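Local coordinates for glycosyl hydrolase family 62 protein (Coprinopsis cinerea, PDB 5B6T) that hydrolyses alpha-L-arabinofuranosidic linkages, probably removing arabinofuranose side groups from arabinoxylan in hemicellulose, at residues Y70-Q73 and G77-Y80; V86-F89 and L94-L97; S107-I112 and A116-P121; R122-G127 and S172-G177; I269-G272 and L277-S280. All blocks are in the same frame, centred on the assembly; numbering follows the deposited sequence.

Contact 1: Y70-Q73 and G77-Y80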
# COMPACT_ATOMS: atom_id res chain seq x y z
N TYR A 70 -3.86 -11.03 15.15
CA TYR A 70 -2.53 -10.46 15.27
C TYR A 70 -1.48 -11.44 14.73
O TYR A 70 -1.32 -12.54 15.25
CB TYR A 70 -2.26 -10.09 16.71
CG TYR A 70 -3.12 -8.94 17.22
CD1 TYR A 70 -2.94 -7.65 16.75
CD2 TYR A 70 -4.10 -9.15 18.19
CE1 TYR A 70 -3.73 -6.59 17.20
CE2 TYR A 70 -4.88 -8.11 18.65
CZ TYR A 70 -4.68 -6.82 18.16
OH TYR A 70 -5.42 -5.74 18.63
N LEU A 71 -0.77 -11.04 13.67
CA LEU A 71 0.06 -11.99 12.94
C LEU A 71 1.34 -12.36 13.67
O LEU A 71 2.03 -13.29 13.26
CB LEU A 71 0.34 -11.51 11.52
CG LEU A 71 -0.90 -11.46 10.63
CD1 LEU A 71 -0.54 -10.79 9.31
CD2 LEU A 71 -1.48 -12.86 10.39
N ASP A 72 1.63 -11.67 14.78
CA ASP A 72 2.74 -12.11 15.63
C ASP A 72 2.49 -13.47 16.30
O ASP A 72 3.42 -14.09 16.81
CB ASP A 72 3.16 -11.02 16.64
CG ASP A 72 2.08 -10.68 17.68
OD1 ASP A 72 1.19 -11.47 17.96
OD2 ASP A 72 2.23 -9.62 18.35
N GLN A 73 1.25 -13.95 16.26
CA GLN A 73 0.91 -15.30 16.71
C GLN A 73 1.23 -16.41 15.69
O GLN A 73 1.21 -17.61 16.03
CB GLN A 73 -0.57 -15.37 17.15
CG GLN A 73 -0.91 -14.42 18.28
CD GLN A 73 -0.04 -14.62 19.49
OE1 GLN A 73 0.81 -13.76 19.82
NE2 GLN A 73 -0.21 -15.73 20.15
N GLY A 77 5.57 -13.74 13.42
CA GLY A 77 6.21 -13.49 14.73
C GLY A 77 6.30 -12.05 15.19
O GLY A 77 5.88 -11.14 14.48
N THR A 78 6.76 -11.89 16.43
CA THR A 78 7.00 -10.59 17.03
C THR A 78 8.25 -9.94 16.45
O THR A 78 9.05 -10.56 15.75
CB THR A 78 7.16 -10.69 18.56
OG1 THR A 78 8.21 -11.61 18.87
CG2 THR A 78 5.87 -11.12 19.23
N GLY A 79 8.34 -8.65 16.74
CA GLY A 79 9.37 -7.81 16.21
C GLY A 79 8.74 -6.82 15.28
O GLY A 79 7.53 -6.80 15.13
N TYR A 80 9.57 -5.98 14.67
CA TYR A 80 9.09 -4.96 13.77
C TYR A 80 8.71 -5.57 12.41
O TYR A 80 9.54 -6.22 11.76
CB TYR A 80 10.18 -3.91 13.57
CG TYR A 80 9.86 -2.86 12.55
CD1 TYR A 80 9.15 -1.72 12.90
CD2 TYR A 80 10.25 -3.01 11.24
CE1 TYR A 80 8.83 -0.76 11.95
CE2 TYR A 80 9.95 -2.05 10.29
CZ TYR A 80 9.26 -0.94 10.67
OH TYR A 80 8.96 0.02 9.73
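Asp72 lays its CB on the backbone of Gly77 and against the methyl of Thr78, with CB 3.5 Å from Gly77 O and 3.7 Å from Thr78 CG2. OD2 is farther from that methyl, at 4.0 Å; Asp72 meets 77-80 chiefly through CB. Its CG stands between backbone N and carbonyl carbon (chi1 65°), which carries the carboxylate past Thr78 CG2, while OD2 is engaged in a salt bridge to Arg21. Thr78 turns its methyl beside its own backbone N, and that brings CG2 onto Asp72.

No hydrogen bond joins 70-73 to 77-80. The two backbone segments touch instead through reciprocal CA-H...O contacts: Asp72 CA lies 3.5 Å from Gly77 O, and Gly77 CA lies 3.5 Å from Asp72 O, with an angle at hydrogen of 153° in the second. The CA atoms of Asp72 and Gly77 are 3.8 Å apart; the positive phi of Gly77 (80°) by itself favours glycine. Within 70-73, Gln73 N donates to Tyr70 O at 3.1 Å and winds the 3-10 turn that presents Asp72.

Arg21 also makes a cation-pi contact with the Tyr70 ring, so one arginine holds both Tyr70 and Asp72. The contact folds back the connection between two sheets, running from strand 68-70, the outermost of one four-stranded sheet, to strand 82-89, which opens the next. On the inner side of the turn Leu71 packs on Leu52 and Tyr54 of strand 49-57 and on Pro115 and Trp118 from the loop after strand 104-109.

Contact 2: V86-F89 and L94-L97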
# COMPACT_ATOMS: atom_id res chain seq x y z
N VAL A 86 -0.42 -8.04 0.04
CA VAL A 86 -0.79 -9.43 -0.20
C VAL A 86 -1.13 -9.68 -1.66
O VAL A 86 -1.80 -8.88 -2.30
CB VAL A 86 -1.98 -9.89 0.71
CG1 VAL A 86 -3.28 -9.16 0.38
CG2 VAL A 86 -2.18 -11.40 0.61
N PHE A 87 -0.73 -10.84 -2.18
CA PHE A 87 -1.11 -11.25 -3.55
C PHE A 87 -0.86 -12.74 -3.69
O PHE A 87 -0.10 -13.33 -2.91
CB PHE A 87 -0.33 -10.49 -4.66
CG PHE A 87 1.16 -10.60 -4.56
CD1 PHE A 87 1.85 -11.61 -5.23
CD2 PHE A 87 1.90 -9.67 -3.84
CE1 PHE A 87 3.21 -11.73 -5.12
CE2 PHE A 87 3.28 -9.80 -3.73
CZ PHE A 87 3.93 -10.80 -4.41
N TYR A 88 -1.49 -13.34 -4.69
CA TYR A 88 -1.35 -14.76 -4.95
C TYR A 88 -0.36 -14.93 -6.07
O TYR A 88 -0.59 -14.43 -7.19
CB TYR A 88 -2.71 -15.33 -5.35
CG TYR A 88 -2.74 -16.81 -5.62
CD1 TYR A 88 -2.63 -17.73 -4.57
CD2 TYR A 88 -2.97 -17.28 -6.88
CE1 TYR A 88 -2.69 -19.10 -4.81
CE2 TYR A 88 -3.03 -18.63 -7.13
CZ TYR A 88 -2.89 -19.53 -6.10
OH TYR A 88 -3.01 -20.90 -6.35
N PHE A 89 0.74 -15.62 -5.79
CA PHE A 89 1.75 -15.87 -6.81
C PHE A 89 1.40 -17.18 -7.48
O PHE A 89 1.75 -18.28 -7.02
CB PHE A 89 3.17 -15.91 -6.23
CG PHE A 89 4.23 -15.90 -7.29
CD1 PHE A 89 4.50 -14.75 -7.99
CD2 PHE A 89 4.92 -17.06 -7.63
CE1 PHE A 89 5.43 -14.72 -8.99
CE2 PHE A 89 5.88 -17.04 -8.63
CZ PHE A 89 6.13 -15.89 -9.32
N LEU A 94 1.00 -20.13 -4.12
CA LEU A 94 1.24 -19.61 -2.78
C LEU A 94 0.85 -18.14 -2.74
O LEU A 94 1.19 -17.39 -3.66
CB LEU A 94 2.71 -19.68 -2.44
CG LEU A 94 3.31 -21.02 -2.06
CD1 LEU A 94 4.78 -20.77 -1.84
CD2 LEU A 94 2.64 -21.57 -0.81
N TRP A 95 0.20 -17.72 -1.66
CA TRP A 95 0.04 -16.31 -1.35
C TRP A 95 1.36 -15.80 -0.76
O TRP A 95 2.07 -16.51 -0.02
CB TRP A 95 -1.09 -16.06 -0.35
CG TRP A 95 -2.44 -16.43 -0.83
CD1 TRP A 95 -3.04 -17.64 -0.74
CD2 TRP A 95 -3.39 -15.56 -1.47
NE1 TRP A 95 -4.30 -17.58 -1.28
CE2 TRP A 95 -4.54 -16.32 -1.74
CE3 TRP A 95 -3.37 -14.21 -1.83
CZ2 TRP A 95 -5.65 -15.78 -2.36
CZ3 TRP A 95 -4.50 -13.66 -2.45
CH2 TRP A 95 -5.62 -14.46 -2.71
N TYR A 96 1.69 -14.57 -1.14
CA TYR A 96 2.81 -13.82 -0.58
C TYR A 96 2.27 -12.64 0.20
O TYR A 96 1.26 -12.02 -0.21
CB TYR A 96 3.79 -13.33 -1.66
CG TYR A 96 4.78 -14.36 -2.11
CD1 TYR A 96 4.39 -15.44 -2.88
CD2 TYR A 96 6.12 -14.26 -1.76
CE1 TYR A 96 5.30 -16.42 -3.26
CE2 TYR A 96 7.02 -15.22 -2.13
CZ TYR A 96 6.62 -16.30 -2.87
OH TYR A 96 7.53 -17.27 -3.25
N LEU A 97 2.96 -12.33 1.29
CA LEU A 97 2.74 -11.11 2.08
C LEU A 97 4.11 -10.42 2.16
O LEU A 97 5.05 -10.97 2.77
CB LEU A 97 2.24 -11.45 3.49
CG LEU A 97 1.71 -10.27 4.30
CD1 LEU A 97 0.43 -9.68 3.68
CD2 LEU A 97 1.47 -10.66 5.76
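Tyr88 rides over the indole of Trp95: its CB sits 3.7 Å from the centroid of the six-membered ring, only 11° off the normal, a CH-pi contact. Farther out, Tyr88 turns the edge of its ring to the indole's five-membered ring in an edge-to-face pair, with CD1 3.7 Å from Trp95 NE1 and the planes 59° apart. Val86 CG2 reaches Trp95 CE3 at 3.9 Å, so the indole spans two residues of the facing strand. An alanine in place of Trp95 would probably leave Tyr88 CB and ring edge without the face they rest on, and open a gap beside Val86.

On the other face of the sheet Tyr96 CB lies over the Phe87 ring, 3.7 Å from CZ; Phe87 CG stands between its backbone N and carbonyl carbon (chi1 57°), which tips the ring onto that methylene. The Phe87 and Tyr96 rings are nearly parallel yet slid apart, barely overlapping. Phe89 CB touches Tyr96 CD1 at 3.6 Å, and the three form an aromatic cluster to which Phe174 adds its ring.

These strands, 82-89 and 94-100, make the antiparallel hairpin that opens one four-stranded blade of the five-bladed beta-propeller of family 62. Phe87 with Tyr96 is a hydrogen-bonded pair: Tyr96 N donates to Phe87 O at 2.8 Å, and Phe87 N returns a bond to Tyr96 O at 3.0 Å. Toward the turn Phe89 N donates to Leu94 O at 2.8 Å. There Gln92 OE1, in the turn itself, is hydrogen-bonded to Tyr96 OH.

Contact 3: S107-I112 and A116-P121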
# COMPACT_ATOMS: atom_id res chain seq x y z
N SER A 107 6.56 -13.15 3.64
CA SER A 107 6.08 -14.44 4.14
C SER A 107 5.25 -15.10 3.05
O SER A 107 4.74 -14.44 2.14
CB SER A 107 5.22 -14.25 5.40
OG SER A 107 5.98 -13.70 6.44
N THR A 108 5.07 -16.41 3.16
CA THR A 108 4.21 -17.13 2.25
C THR A 108 3.17 -17.94 3.01
O THR A 108 3.30 -18.15 4.21
CB THR A 108 4.98 -18.08 1.32
OG1 THR A 108 5.67 -19.07 2.09
CG2 THR A 108 5.95 -17.28 0.49
N ASN A 109 2.15 -18.38 2.29
CA ASN A 109 1.02 -19.11 2.87
C ASN A 109 0.19 -19.71 1.75
O ASN A 109 -0.25 -18.99 0.86
CB ASN A 109 0.15 -18.13 3.69
CG ASN A 109 -0.83 -18.83 4.62
OD1 ASN A 109 -1.21 -19.99 4.41
ND2 ASN A 109 -1.25 -18.11 5.62
N PRO A 110 -0.07 -21.03 1.79
CA PRO A 110 -0.92 -21.59 0.74
C PRO A 110 -2.37 -21.17 0.84
O PRO A 110 -3.10 -21.39 -0.11
CB PRO A 110 -0.79 -23.10 0.94
CG PRO A 110 -0.37 -23.27 2.33
CD PRO A 110 0.48 -22.08 2.67
N ASP A 111 -2.80 -20.63 1.99
CA ASP A 111 -4.22 -20.36 2.26
C ASP A 111 -4.39 -19.02 2.98
O ASP A 111 -4.08 -18.91 4.16
CB ASP A 111 -4.80 -21.50 3.10
CG ASP A 111 -6.26 -21.32 3.45
OD1 ASP A 111 -6.93 -20.45 2.82
OD2 ASP A 111 -6.72 -22.12 4.31
N ILE A 112 -4.92 -18.02 2.26
CA ILE A 112 -5.13 -16.69 2.84
C ILE A 112 -6.10 -16.72 4.02
O ILE A 112 -6.02 -15.88 4.92
CB ILE A 112 -5.60 -15.68 1.76
CG1 ILE A 112 -5.48 -14.23 2.27
CG2 ILE A 112 -7.01 -15.98 1.27
CD1 ILE A 112 -5.75 -13.22 1.18
N ALA A 116 -2.82 -18.01 10.77
CA ALA A 116 -1.79 -18.65 11.59
C ALA A 116 -0.65 -19.24 10.77
O ALA A 116 0.41 -19.56 11.35
CB ALA A 116 -2.42 -19.74 12.45
N GLY A 117 -0.81 -19.37 9.45
CA GLY A 117 0.14 -20.04 8.55
C GLY A 117 1.24 -19.18 7.95
O GLY A 117 2.15 -19.71 7.33
N TRP A 118 1.17 -17.87 8.13
CA TRP A 118 2.21 -17.02 7.51
C TRP A 118 3.60 -17.30 8.07
O TRP A 118 3.82 -17.27 9.29
CB TRP A 118 1.85 -15.56 7.66
CG TRP A 118 0.64 -15.18 6.84
CD1 TRP A 118 -0.64 -14.97 7.29
CD2 TRP A 118 0.61 -14.99 5.42
NE1 TRP A 118 -1.47 -14.66 6.24
CE2 TRP A 118 -0.73 -14.67 5.08
CE3 TRP A 118 1.57 -15.04 4.42
CZ2 TRP A 118 -1.11 -14.41 3.76
CZ3 TRP A 118 1.20 -14.80 3.12
CH2 TRP A 118 -0.13 -14.44 2.80
N THR A 119 4.54 -17.54 7.16
CA THR A 119 5.88 -17.95 7.52
C THR A 119 6.67 -16.87 8.23
O THR A 119 6.39 -15.68 8.12
CB THR A 119 6.67 -18.43 6.27
OG1 THR A 119 6.65 -17.40 5.25
CG2 THR A 119 6.09 -19.69 5.72
N ALA A 120 7.71 -17.28 8.96
CA ALA A 120 8.69 -16.37 9.50
C ALA A 120 9.37 -15.61 8.34
O ALA A 120 9.50 -16.14 7.27
CB ALA A 120 9.74 -17.16 10.28
N PRO A 121 9.78 -14.35 8.58
CA PRO A 121 10.23 -13.52 7.46
C PRO A 121 11.46 -14.05 6.73
O PRO A 121 12.41 -14.60 7.37
CB PRO A 121 10.57 -12.19 8.11
CG PRO A 121 9.80 -12.15 9.37
CD PRO A 121 9.72 -13.59 9.83
O HOH W 1 -4.34 -14.50 6.46
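Ser107 grips Thr119 by its hydroxyl, OG donating to Thr119 O at 2.6 Å, near the end of strand 104-109 of the propeller blade, whose chain then turns and runs back antiparallel toward edge strand 122-123. The same OG is hydrogen-bonded to Tyr99 OH. Thr108 then exchanges two bonds with Thr119: its N donates to Thr119 OG1 at 2.8 Å, nearly straight (165°), and its carbonyl accepts from Thr119 N at 3.3 Å. Thr119 OG1 lies between its own backbone N and carbonyl carbon (chi1 55°), which puts it opposite that N-H.

Asn109 comes next and sets its CB over the Trp118 face, 3.4 Å from the centroid of the six-membered ring. Its amide stands almost upright on the indole, planes 84° apart, with ND2 hydrogen-bonded to Asn114 O and OD1 accepting from Asp111 N, an Asx turn that bends the chain after the strand. Gly117 passes so near this amide that a CB there would crowd Asn109 OD1. Replacing Trp118 by an alanine would probably strip the support from beneath Asn109 CB and expose a gap toward Leu71 and Leu97, which also pack on the indole.

At the end of the segment Ile112 O is bridged to the indole by one water, which donates to Ile112 O at 2.7 Å and accepts from Trp118 NE1 at 2.9 Å.

Contact 4: R122-G127 and S172-G177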
# COMPACT_ATOMS: atom_id res chain seq x y z
N ARG A 122 11.42 -13.92 5.40
CA ARG A 122 12.62 -14.05 4.55
C ARG A 122 12.83 -12.71 3.85
O ARG A 122 11.92 -11.88 3.83
CB ARG A 122 12.45 -15.20 3.53
CG ARG A 122 12.53 -16.58 4.18
CD ARG A 122 12.15 -17.65 3.17
NE ARG A 122 12.19 -19.01 3.72
CZ ARG A 122 12.83 -20.06 3.18
NH1 ARG A 122 13.49 -19.95 2.03
NH2 ARG A 122 12.78 -21.24 3.79
N THR A 123 14.02 -12.46 3.32
CA THR A 123 14.28 -11.18 2.67
C THR A 123 14.61 -11.32 1.17
O THR A 123 15.10 -12.37 0.74
CB THR A 123 15.37 -10.38 3.37
OG1 THR A 123 16.59 -11.13 3.35
CG2 THR A 123 14.98 -10.07 4.80
N PHE A 124 14.28 -10.27 0.41
CA PHE A 124 14.52 -10.23 -1.03
C PHE A 124 15.96 -9.83 -1.36
O PHE A 124 16.42 -9.99 -2.51
CB PHE A 124 13.56 -9.20 -1.66
CG PHE A 124 12.12 -9.61 -1.74
CD1 PHE A 124 11.73 -10.67 -2.53
CD2 PHE A 124 11.14 -8.91 -1.02
CE1 PHE A 124 10.41 -11.03 -2.64
CE2 PHE A 124 9.79 -9.27 -1.14
CZ PHE A 124 9.44 -10.33 -1.95
N TYR A 125 16.66 -9.22 -0.40
CA TYR A 125 18.05 -8.83 -0.57
C TYR A 125 18.83 -9.27 0.66
O TYR A 125 18.27 -9.41 1.73
CB TYR A 125 18.19 -7.31 -0.65
CG TYR A 125 17.35 -6.58 -1.70
CD1 TYR A 125 17.82 -6.40 -2.99
CD2 TYR A 125 16.15 -5.98 -1.36
CE1 TYR A 125 17.08 -5.69 -3.91
CE2 TYR A 125 15.41 -5.26 -2.25
CZ TYR A 125 15.87 -5.10 -3.52
OH TYR A 125 15.13 -4.34 -4.41
N SER A 126 20.14 -9.36 0.54
CA SER A 126 20.97 -9.70 1.69
C SER A 126 21.13 -8.53 2.71
O SER A 126 21.43 -8.74 3.88
CB SER A 126 22.33 -10.25 1.20
OG SER A 126 23.09 -9.19 0.64
N GLY A 127 20.85 -7.31 2.27
CA GLY A 127 20.92 -6.13 3.10
C GLY A 127 20.43 -4.97 2.26
O GLY A 127 20.05 -5.17 1.12
N SER A 172 10.19 -16.94 -13.09
CA SER A 172 10.53 -18.28 -12.60
C SER A 172 11.41 -18.25 -11.36
O SER A 172 11.31 -19.13 -10.52
CB SER A 172 11.21 -19.15 -13.69
OG SER A 172 12.33 -18.47 -14.24
N ASN A 173 12.26 -17.23 -11.21
CA ASN A 173 13.17 -17.19 -10.05
C ASN A 173 12.59 -16.54 -8.78
O ASN A 173 13.10 -16.79 -7.69
CB ASN A 173 14.46 -16.46 -10.38
CG ASN A 173 15.40 -17.29 -11.24
OD1 ASN A 173 15.34 -18.52 -11.24
ND2 ASN A 173 16.28 -16.62 -11.96
N PHE A 174 11.55 -15.72 -8.97
CA PHE A 174 10.86 -15.05 -7.85
C PHE A 174 10.63 -16.08 -6.73
O PHE A 174 10.17 -17.19 -7.00
CB PHE A 174 9.55 -14.42 -8.30
CG PHE A 174 8.82 -13.69 -7.20
CD1 PHE A 174 9.11 -12.37 -6.92
CD2 PHE A 174 7.87 -14.35 -6.43
CE1 PHE A 174 8.45 -11.71 -5.87
CE2 PHE A 174 7.22 -13.69 -5.38
CZ PHE A 174 7.52 -12.38 -5.10
N PRO A 175 10.92 -15.73 -5.47
CA PRO A 175 11.30 -14.44 -4.91
C PRO A 175 12.81 -14.17 -4.92
O PRO A 175 13.23 -13.14 -4.39
CB PRO A 175 10.83 -14.55 -3.47
CG PRO A 175 11.08 -16.00 -3.15
CD PRO A 175 10.75 -16.75 -4.40
N ASN A 176 13.61 -15.06 -5.51
CA ASN A 176 15.06 -14.90 -5.54
C ASN A 176 15.50 -14.11 -6.76
O ASN A 176 14.76 -13.98 -7.73
CB ASN A 176 15.71 -16.28 -5.53
CG ASN A 176 15.31 -17.08 -4.30
OD1 ASN A 176 15.50 -16.63 -3.18
ND2 ASN A 176 14.70 -18.22 -4.50
N GLY A 177 16.71 -13.59 -6.69
CA GLY A 177 17.37 -12.99 -7.84
C GLY A 177 17.11 -11.53 -8.12
O GLY A 177 17.55 -11.03 -9.14
O HOH W 2 14.47 -15.06 -0.46
O HOH W 3 15.60 -11.70 -4.48
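Phe124 sets one corner of its ring, CE1, against both Phe174 and Pro175. This CE1 is 3.6 Å from Pro175 CB and 3.8 Å from Phe174 CE1, and Pro175 O lies at the ring edge, in plane, 3.4 Å from CD1. With CG beside its backbone N (chi1 -73°), Phe124 extends its ring toward 172-177; Phe174, its CG turned from the N (chi1 -179°), meets it obliquely, planes 42° apart.

The peptide before Pro175 is cis, which folds the proline back so that its CB sits over the centre of the Phe174 ring; the same CB thus touches both aromatics.

The contact spans two neighbouring propeller blades: 122-127 follows from edge strand 122-123 of one, and 172-177 lies in the loop between strands 163-170 and 182-186 of the next. Phe124 also packs on Val98 of its own blade and Leu155 of the other, while Phe174 reaches Phe89 and Tyr96. No direct hydrogen bond crosses; instead a water donates to Phe124 O at 2.7 Å and to Pro175 O at 2.8 Å. A second water donates to Thr123 O and, weakly, to Asn176 OD1. Within the loop Asn176 N bonds Asn173 O at 2.8 Å.

Contact 5: I269-G272 and L277-S280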
# COMPACT_ATOMS: atom_id res chain seq x y z
N ILE A 269 -8.94 -1.23 -4.77
CA ILE A 269 -9.59 -2.53 -4.93
C ILE A 269 -9.24 -3.08 -6.32
O ILE A 269 -9.38 -2.38 -7.34
CB ILE A 269 -11.12 -2.44 -4.74
CG1 ILE A 269 -11.53 -1.98 -3.33
CG2 ILE A 269 -11.78 -3.75 -5.07
CD1 ILE A 269 -10.74 -2.48 -2.16
N ARG A 270 -8.74 -4.32 -6.36
CA ARG A 270 -8.21 -4.90 -7.59
C ARG A 270 -9.27 -5.66 -8.38
O ARG A 270 -10.32 -5.97 -7.86
CB ARG A 270 -7.07 -5.86 -7.23
CG ARG A 270 -6.02 -5.28 -6.30
CD ARG A 270 -4.94 -6.30 -6.01
NE ARG A 270 -4.22 -5.91 -4.82
CZ ARG A 270 -3.49 -6.74 -4.09
NH1 ARG A 270 -3.29 -7.97 -4.49
NH2 ARG A 270 -2.97 -6.30 -2.96
N SER A 271 -8.97 -5.96 -9.64
CA SER A 271 -9.85 -6.78 -10.45
C SER A 271 -9.47 -8.25 -10.37
O SER A 271 -10.20 -9.11 -10.88
CB SER A 271 -9.80 -6.33 -11.90
OG SER A 271 -8.47 -6.34 -12.35
N GLY A 272 -8.35 -8.55 -9.71
CA GLY A 272 -7.87 -9.92 -9.57
C GLY A 272 -6.75 -9.95 -8.55
O GLY A 272 -6.16 -8.90 -8.28
N LEU A 277 -1.16 -7.74 -10.21
CA LEU A 277 -1.74 -6.53 -9.57
C LEU A 277 -2.63 -5.71 -10.54
O LEU A 277 -2.42 -4.51 -10.78
CB LEU A 277 -0.63 -5.65 -8.95
CG LEU A 277 -0.12 -6.04 -7.55
CD1 LEU A 277 -1.23 -5.84 -6.51
CD2 LEU A 277 0.42 -7.46 -7.46
N PRO A 278 -3.67 -6.36 -11.08
CA PRO A 278 -4.56 -5.66 -12.00
C PRO A 278 -5.66 -4.87 -11.32
O PRO A 278 -6.18 -5.26 -10.26
CB PRO A 278 -5.17 -6.82 -12.80
CG PRO A 278 -5.24 -7.94 -11.83
CD PRO A 278 -4.10 -7.75 -10.86
N ILE A 279 -6.03 -3.74 -11.96
CA ILE A 279 -7.22 -3.00 -11.61
C ILE A 279 -8.08 -2.80 -12.85
O ILE A 279 -7.59 -2.74 -13.97
CB ILE A 279 -6.90 -1.61 -11.00
CG1 ILE A 279 -6.05 -0.76 -11.95
CG2 ILE A 279 -6.24 -1.75 -9.62
CD1 ILE A 279 -6.07 0.72 -11.66
N SER A 280 -9.37 -2.72 -12.62
CA SER A 280 -10.31 -2.24 -13.62
C SER A 280 -10.18 -0.72 -13.70
O SER A 280 -9.99 -0.04 -12.67
CB SER A 280 -11.73 -2.57 -13.21
OG SER A 280 -12.66 -1.90 -14.07
O HOH W 4 -10.55 -2.77 -9.85
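Arg270 and Ile279 bring their CA atoms to 4.6 Å where the two segments pass at a steep angle, 107° between their directions, and one backbone hydrogen bond joins the segments, Ser271 N to Pro278 O at 2.9 Å.

Leu277 presses CD1 onto one face of the Arg270 guanidinium, 3.4 Å from CZ. The arginine chain is extended from CG to NE, which carries the flat head out over the leucine; its rotation is fixed by NH1, bonded to Val86 O, and NH2, in a salt bridge with Glu267. Nearer the backbone, Arg270 CB lies 3.2 Å from Pro278 O. Ser271 OG rests 3.4 Å from Pro278 CB and is hydrogen-bonded to Asp203 OD2. Gly272 passes close to the proline ring, its O 3.5 Å from Pro278 CD, and a CB there would be tight against Pro278 CG. At the other end a water links the two segments, donating to Ile269 O at 2.8 Å and accepting from Ser280 N at 3.0 Å.

The contact ties two sheets of the propeller together. Segment 269-272 continues from strand 266-268, the edge of one five-stranded sheet, while strand 278-279 runs parallel to strand 195-202 at the edge of another, with Leu277 also packing on Trp145 and Ile147 of strand 142-148.

How the contacts relate
Contacts 2 and 4 are buried, 1, 3 and 5 only partly; 2 and 5 lie nearer the chain's centre than 1, 3 and 4. Contacts 2 and 3 share a sheet, strands 94-100 and 104-109 pairing through Leu97 O with Ser107 N and Trp95 N with Asn109 O. Contact 1 joins them by packing alone, Leu71 lying against both Leu97 and Trp118. Contact 4 extends the aromatic face of contact 2 into the next blade, whereas contact 5 reaches contact 2 mainly through a charged side chain. The chemistry follows place: rings and backbone pairing in 2, hydroxyl and amide bonds in 3, water bridges in 3, 4 and 5, and only carbon and CA-H...O touches in 1.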